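Side-chain contacts in alpha,alpha-trehalose-phosphate synthase (UDP-forming) (Burkholderia multivorans, PDB 5UOF), which belongs to glycosyltransferase family 20 and has the GT-B architecture of two Rossmann-like domains: residues Asp455-Val458 against Ala459-Ser463; Met429-Ala432 against Glu433-Ala436. All blocks are in the same frame, centred on the assembly; numbering follows the deposited sequence.

Interaction 1: residues Asp455-Val458 against Ala459-Ser463; sequences DTFV and ADLRS. With EDO (1,2-ethanediol), chain Q.
Val458 puts its CG1 methyl over the centre of the Arg462 guanidinium, 3.6 Å from Arg462 CZ, one turn further along helix 450-472. The methyl is turned that way because CG1 stands anti to the backbone N (chi1 169°), while the arginine runs extended from CG to NE and lays one flat face on it. The Arg462 N-H also bonds to Val458 O at 2.9 Å, a regular i to i+4 bond. One residue back, at the same spacing, the geometry changes: Leu461 CD1 meets the edge of the Phe457 ring near its plane, 3.9 Å from Phe457 CE1. That ring also stacks on Trp137 of strand 135-139, and Val458 touches the same tryptophan, so this side of the helix packs against the sheet of the N-terminal domain. Asp460 OD2 is hydrogen-bonded to Tyr233 OH. On the exposed side, a 1,2-ethanediol, probably from the crystallisation liquor, gives a hydrogen bond from its O1 to Asp455 OD1 (2.7 Å) and also binds Glu42. Asp455 OD1 and Arg462 NH1 are 6.8 Å apart, too far for a salt bridge, so any attraction is probably weak. Val458 and Arg462 join by apolar contact between side chains and a bond between backbones.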
ATOM      1  N   ASP A 455      19.486  -6.481  24.672  1.00 18.08           N
ATOM      2  CA  ASP A 455      19.214  -7.050  25.988  1.00 23.18           C
ATOM      3  C   ASP A 455      17.766  -7.497  26.125  1.00 21.27           C
ATOM      4  O   ASP A 455      17.498  -8.556  26.707  1.00 22.53           O
ATOM      5  CB  ASP A 455      19.552  -6.038  27.080  1.00 21.18           C
ATOM      6  CG  ASP A 455      21.045  -5.848  27.257  1.00 24.38           C
ATOM      7  OD1 ASP A 455      21.822  -6.739  26.848  1.00 27.40           O
ATOM      8  OD2 ASP A 455      21.435  -4.803  27.810  1.00 28.22           O
ATOM      9  N   THR A 456      16.812  -6.710  25.607  1.00 20.78           N
ATOM     10  CA  THR A 456      15.407  -7.078  25.767  0.78 17.97           C
ATOM     11  C   THR A 456      15.043  -8.263  24.880  1.00 16.55           C
ATOM     12  O   THR A 456      14.267  -9.133  25.284  1.00 17.21           O
ATOM     13  CB  THR A 456      14.505  -5.877  25.478  0.78 18.13           C
ATOM     14  OG1 THR A 456      14.752  -5.400  24.156  0.78 22.01           O
ATOM     15  CG2 THR A 456      14.799  -4.749  26.467  0.78 15.34           C
ATOM     16  N   PHE A 457      15.605  -8.323  23.666  1.00 17.15           N
ATOM     17  CA  PHE A 457      15.285  -9.459  22.808  1.00 17.95           C
ATOM     18  C   PHE A 457      15.869 -10.742  23.388  1.00 23.55           C
ATOM     19  O   PHE A 457      15.176 -11.761  23.486  1.00 20.64           O
ATOM     20  CB  PHE A 457      15.781  -9.234  21.378  1.00 15.98           C
ATOM     21  CG  PHE A 457      15.145 -10.166  20.378  1.00 18.49           C
ATOM     22  CD1 PHE A 457      15.568 -11.481  20.257  1.00 17.06           C
ATOM     23  CD2 PHE A 457      14.101  -9.731  19.578  1.00 16.34           C
ATOM     24  CE1 PHE A 457      14.968 -12.345  19.350  1.00 17.39           C
ATOM     25  CE2 PHE A 457      13.496 -10.582  18.666  1.00 17.52           C
ATOM     26  CZ  PHE A 457      13.928 -11.900  18.550  1.00 17.13           C
ATOM     27  N   VAL A 458      17.132 -10.701  23.818  1.00 17.68           N
ATOM     28  CA  VAL A 458      17.744 -11.894  24.405  1.00 19.20           C
ATOM     29  C   VAL A 458      16.998 -12.310  25.669  1.00 21.16           C
ATOM     30  O   VAL A 458      16.795 -13.504  25.921  1.00 20.40           O
ATOM     31  CB  VAL A 458      19.241 -11.649  24.670  1.00 22.21           C
ATOM     32  CG1 VAL A 458      19.827 -12.786  25.519  1.00 24.86           C
ATOM     33  CG2 VAL A 458      19.992 -11.520  23.351  1.00 23.79           C
ATOM     34  N   ALA A 459      16.558 -11.336  26.473  1.00 22.88           N
ATOM     35  CA  ALA A 459      15.793 -11.656  27.676  1.00 23.94           C
ATOM     36  C   ALA A 459      14.480 -12.345  27.336  1.00 21.14           C
ATOM     37  O   ALA A 459      14.038 -13.246  28.058  1.00 20.90           O
ATOM     38  CB  ALA A 459      15.526 -10.392  28.492  1.00 23.65           C
ATOM     39  N   ASP A 460      13.831 -11.935  26.245  1.00 20.21           N
ATOM     40  CA  ASP A 460      12.587 -12.596  25.867  1.00 19.65           C
ATOM     41  C   ASP A 460      12.842 -14.023  25.392  1.00 20.43           C
ATOM     42  O   ASP A 460      12.036 -14.915  25.665  1.00 21.21           O
ATOM     43  CB  ASP A 460      11.849 -11.776  24.809  1.00 21.53           C
ATOM     44  CG  ASP A 460      11.202 -10.519  25.395  1.00 27.18           C
ATOM     45  OD1 ASP A 460      11.171 -10.393  26.639  1.00 27.02           O
ATOM     46  OD2 ASP A 460      10.731  -9.654  24.621  1.00 24.74           O
ATOM     47  N   LEU A 461      13.960 -14.264  24.699  1.00 20.31           N
ATOM     48  CA  LEU A 461      14.328 -15.641  24.367  1.00 22.28           C
ATOM     49  C   LEU A 461      14.566 -16.460  25.626  1.00 25.75           C
ATOM     50  O   LEU A 461      14.128 -17.613  25.727  1.00 24.85           O
ATOM     51  CB  LEU A 461      15.576 -15.658  23.486  1.00 21.48           C
ATOM     52  CG  LEU A 461      15.397 -15.285  22.019  1.00 25.71           C
ATOM     53  CD1 LEU A 461      16.747 -15.163  21.353  1.00 24.02           C
ATOM     54  CD2 LEU A 461      14.536 -16.333  21.318  1.00 25.24           C
ATOM     55  N   ARG A 462      15.262 -15.879  26.603  1.00 22.19           N
ATOM     56  CA  ARG A 462      15.489 -16.602  27.846  1.00 23.24           C
ATOM     57  C   ARG A 462      14.183 -16.867  28.581  1.00 25.28           C
ATOM     58  O   ARG A 462      14.047 -17.900  29.245  1.00 27.19           O
ATOM     59  CB  ARG A 462      16.475 -15.828  28.721  1.00 23.05           C
ATOM     60  CG  ARG A 462      17.873 -15.836  28.153  1.00 24.44           C
ATOM     61  CD  ARG A 462      18.839 -14.963  28.934  1.00 29.97           C
ATOM     62  NE  ARG A 462      20.199 -15.110  28.419  1.00 34.79           N
ATOM     63  CZ  ARG A 462      21.156 -14.195  28.544  1.00 32.08           C
ATOM     64  NH1 ARG A 462      20.910 -13.048  29.164  1.00 30.12           N
ATOM     65  NH2 ARG A 462      22.360 -14.424  28.037  1.00 31.68           N
ATOM     66  N   SER A 463      13.206 -15.961  28.464  1.00 24.31           N
ATOM     67  CA  SER A 463      11.910 -16.194  29.097  1.00 23.56           C
ATOM     68  C   SER A 463      11.189 -17.380  28.469  1.00 25.32           C
ATOM     69  O   SER A 463      10.511 -18.139  29.172  1.00 29.52           O
ATOM     70  CB  SER A 463      11.040 -14.943  29.013  1.00 25.94           C
ATOM     71  OG  SER A 463      11.520 -13.958  29.908  1.00 30.10           O
TER
HETATM   72  C1  EDO Q 515      22.626 -10.266  27.370  1.00 60.44           C
HETATM   73  O1  EDO Q 515      21.617  -9.312  27.725  1.00 53.50           O
HETATM   74  C2  EDO Q 515      23.337  -9.826  26.098  1.00 62.82           C
HETATM   75  O2  EDO Q 515      24.450  -8.967  26.393  1.00 63.28           O

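Interaction 2: residues Met429-Ala432 against Glu433-Ala436; sequences MPLA and ERQA
Met429 and Arg434 meet where helix 431-447 starts, with Pro430 at the N-cap position, in the C-terminal half of this GT-B protein. The two side chains run antiparallel alongside each other, Met429 CB lying 3.6 Å from Arg434 CG. Met429 also lies roughly perpendicular to Glu433, its SD 3.6 Å from Glu433 CD, and its bend at chi3 (-72°) brings the CE methyl beside the carboxylate. Leu431 CD1 lies over one face of the Arg434 guanidinium, 3.5 Å from Arg434 NH2, and Leu431 CG packs 3.7 Å from Gln435 OE1.

Further out, Arg434 NH1 forms a salt bridge with Asp389 and a hydrogen bond to Pro390 O, while Gln435 NE2 bonds to Pro387 O, so both side chains tie the first turn to the loop leading into strand 392-396, where Met429 and Arg434 both touch Val392. Glu433 OE1 is shared by Arg425 of the preceding helix and Arg437 of this one, which probably favours its charged form. The backbone of the turn closes through Arg434 N to Pro430 O. Arg434 uses its side chain one residue further back: its NE donates to Met429 O at 3.0 Å, with the oxygen practically in the guanidinium plane, but the bond is bent (146° at the hydrogen) and NE lies 34° off the carbonyl plane.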
ATOM      1  N   MET A 429      16.041  28.116  12.051  1.00 13.57           N
ATOM      2  CA  MET A 429      15.481  27.873  13.376  1.00 11.80           C
ATOM      3  C   MET A 429      16.345  28.508  14.465  1.00 12.14           C
ATOM      4  O   MET A 429      17.571  28.305  14.479  1.00 13.86           O
ATOM      5  CB  MET A 429      15.333  26.369  13.634  1.00 10.80           C
ATOM      6  CG  MET A 429      14.510  26.088  14.884  1.00 10.95           C
ATOM      7  SD  MET A 429      14.274  24.337  15.175  1.00 13.36           S
ATOM      8  CE  MET A 429      13.098  23.910  13.873  1.00  8.80           C
ATOM      9  N   PRO A 430      15.755  29.286  15.379  1.00 14.47           N
ATOM     10  CA  PRO A 430      16.543  29.873  16.469  1.00 15.92           C
ATOM     11  C   PRO A 430      17.200  28.798  17.318  1.00 14.71           C
ATOM     12  O   PRO A 430      16.661  27.707  17.499  1.00 13.28           O
ATOM     13  CB  PRO A 430      15.505  30.653  17.282  1.00 17.77           C
ATOM     14  CG  PRO A 430      14.421  30.980  16.286  1.00 15.12           C
ATOM     15  CD  PRO A 430      14.359  29.769  15.381  1.00 12.14           C
ATOM     16  N   LEU A 431      18.361  29.157  17.870  1.00 13.88           N
ATOM     17  CA  LEU A 431      19.153  28.237  18.686  1.00 11.61           C
ATOM     18  C   LEU A 431      18.339  27.604  19.809  1.00 13.19           C
ATOM     19  O   LEU A 431      18.455  26.398  20.068  1.00 13.47           O
ATOM     20  CB  LEU A 431      20.346  28.992  19.271  1.00 12.98           C
ATOM     21  CG  LEU A 431      21.198  28.176  20.240  1.00 10.93           C
ATOM     22  CD1 LEU A 431      21.866  26.989  19.507  1.00 15.64           C
ATOM     23  CD2 LEU A 431      22.232  29.059  20.939  1.00 11.72           C
ATOM     24  N   ALA A 432      17.533  28.410  20.515  1.00 13.49           N
ATOM     25  CA  ALA A 432      16.818  27.877  21.669  1.00 13.94           C
ATOM     26  C   ALA A 432      15.898  26.733  21.265  1.00 15.67           C
ATOM     27  O   ALA A 432      15.842  25.704  21.947  1.00 12.84           O
ATOM     28  CB  ALA A 432      16.040  28.993  22.372  1.00 15.94           C
ATOM     29  N   GLU A 433      15.166  26.895  20.155  1.00 14.53           N
ATOM     30  CA  GLU A 433      14.313  25.808  19.680  1.00 11.88           C
ATOM     31  C   GLU A 433      15.143  24.634  19.158  1.00 12.86           C
ATOM     32  O   GLU A 433      14.805  23.461  19.397  1.00 12.01           O
ATOM     33  CB  GLU A 433      13.352  26.336  18.601  1.00 14.43           C
ATOM     34  CG  GLU A 433      12.347  25.259  18.160  1.00 12.21           C
ATOM     35  CD  GLU A 433      11.436  25.702  17.012  1.00 13.59           C
ATOM     36  OE1 GLU A 433      10.745  24.825  16.445  1.00 14.49           O
ATOM     37  OE2 GLU A 433      11.405  26.906  16.679  1.00 17.52           O
ATOM     38  N   ARG A 434      16.239  24.916  18.453  1.00 10.74           N
ATOM     39  CA  ARG A 434      17.076  23.820  17.979  1.00  9.33           C
ATOM     40  C   ARG A 434      17.572  22.982  19.148  1.00 11.59           C
ATOM     41  O   ARG A 434      17.601  21.747  19.073  1.00 11.24           O
ATOM     42  CB  ARG A 434      18.265  24.350  17.174  1.00 12.75           C
ATOM     43  CG  ARG A 434      17.847  24.950  15.834  1.00 11.40           C
ATOM     44  CD  ARG A 434      19.046  25.240  14.942  1.00 10.90           C
ATOM     45  NE  ARG A 434      19.767  26.464  15.317  1.00 12.24           N
ATOM     46  CZ  ARG A 434      21.001  26.497  15.808  1.00 12.53           C
ATOM     47  NH1 ARG A 434      21.685  25.370  16.030  1.00 13.34           N
ATOM     48  NH2 ARG A 434      21.558  27.673  16.069  1.00 16.19           N
ATOM     49  N   GLN A 435      17.931  23.642  20.251  1.00 12.34           N
ATOM     50  CA  GLN A 435      18.427  22.908  21.413  1.00 12.59           C
ATOM     51  C   GLN A 435      17.310  22.138  22.101  1.00 13.04           C
ATOM     52  O   GLN A 435      17.525  21.012  22.562  1.00 13.55           O
ATOM     53  CB  GLN A 435      19.096  23.872  22.395  1.00 11.39           C
ATOM     54  CG  GLN A 435      20.441  24.376  21.903  1.00 13.26           C
ATOM     55  CD  GLN A 435      21.070  25.385  22.844  1.00 12.89           C
ATOM     56  OE1 GLN A 435      20.408  26.298  23.351  1.00 14.41           O
ATOM     57  NE2 GLN A 435      22.362  25.229  23.073  1.00 13.62           N
ATOM     58  N   ALA A 436      16.116  22.729  22.196  1.00 11.42           N
ATOM     59  CA  ALA A 436      15.002  22.017  22.809  1.00 12.55           C
ATOM     60  C   ALA A 436      14.700  20.745  22.031  1.00 11.12           C
ATOM     61  O   ALA A 436      14.562  19.663  22.616  1.00 15.68           O
ATOM     62  CB  ALA A 436      13.767  22.920  22.887  1.00 12.25           C
TER

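Interaction 1 lies within helix 450-472, and interaction 2 spans the start of helix 431-447 and the two residues before it; the helices follow each other in the chain, yet the contacts' centres are 39 Å apart and they do not touch. Interaction 1 is partly buried in mid-helix and faces the N-terminal sheet, although its helix comes from the end of the chain, a crossing back known from GT-B enzymes. Interaction 2 is a surface contact at a helix start, beside strand 392-396 of the parallel sheet. Each has an aliphatic group over an arginine face, but the chemistry around it differs: aromatic packing in 455-463, salt bridges and loop carbonyls in 429-436.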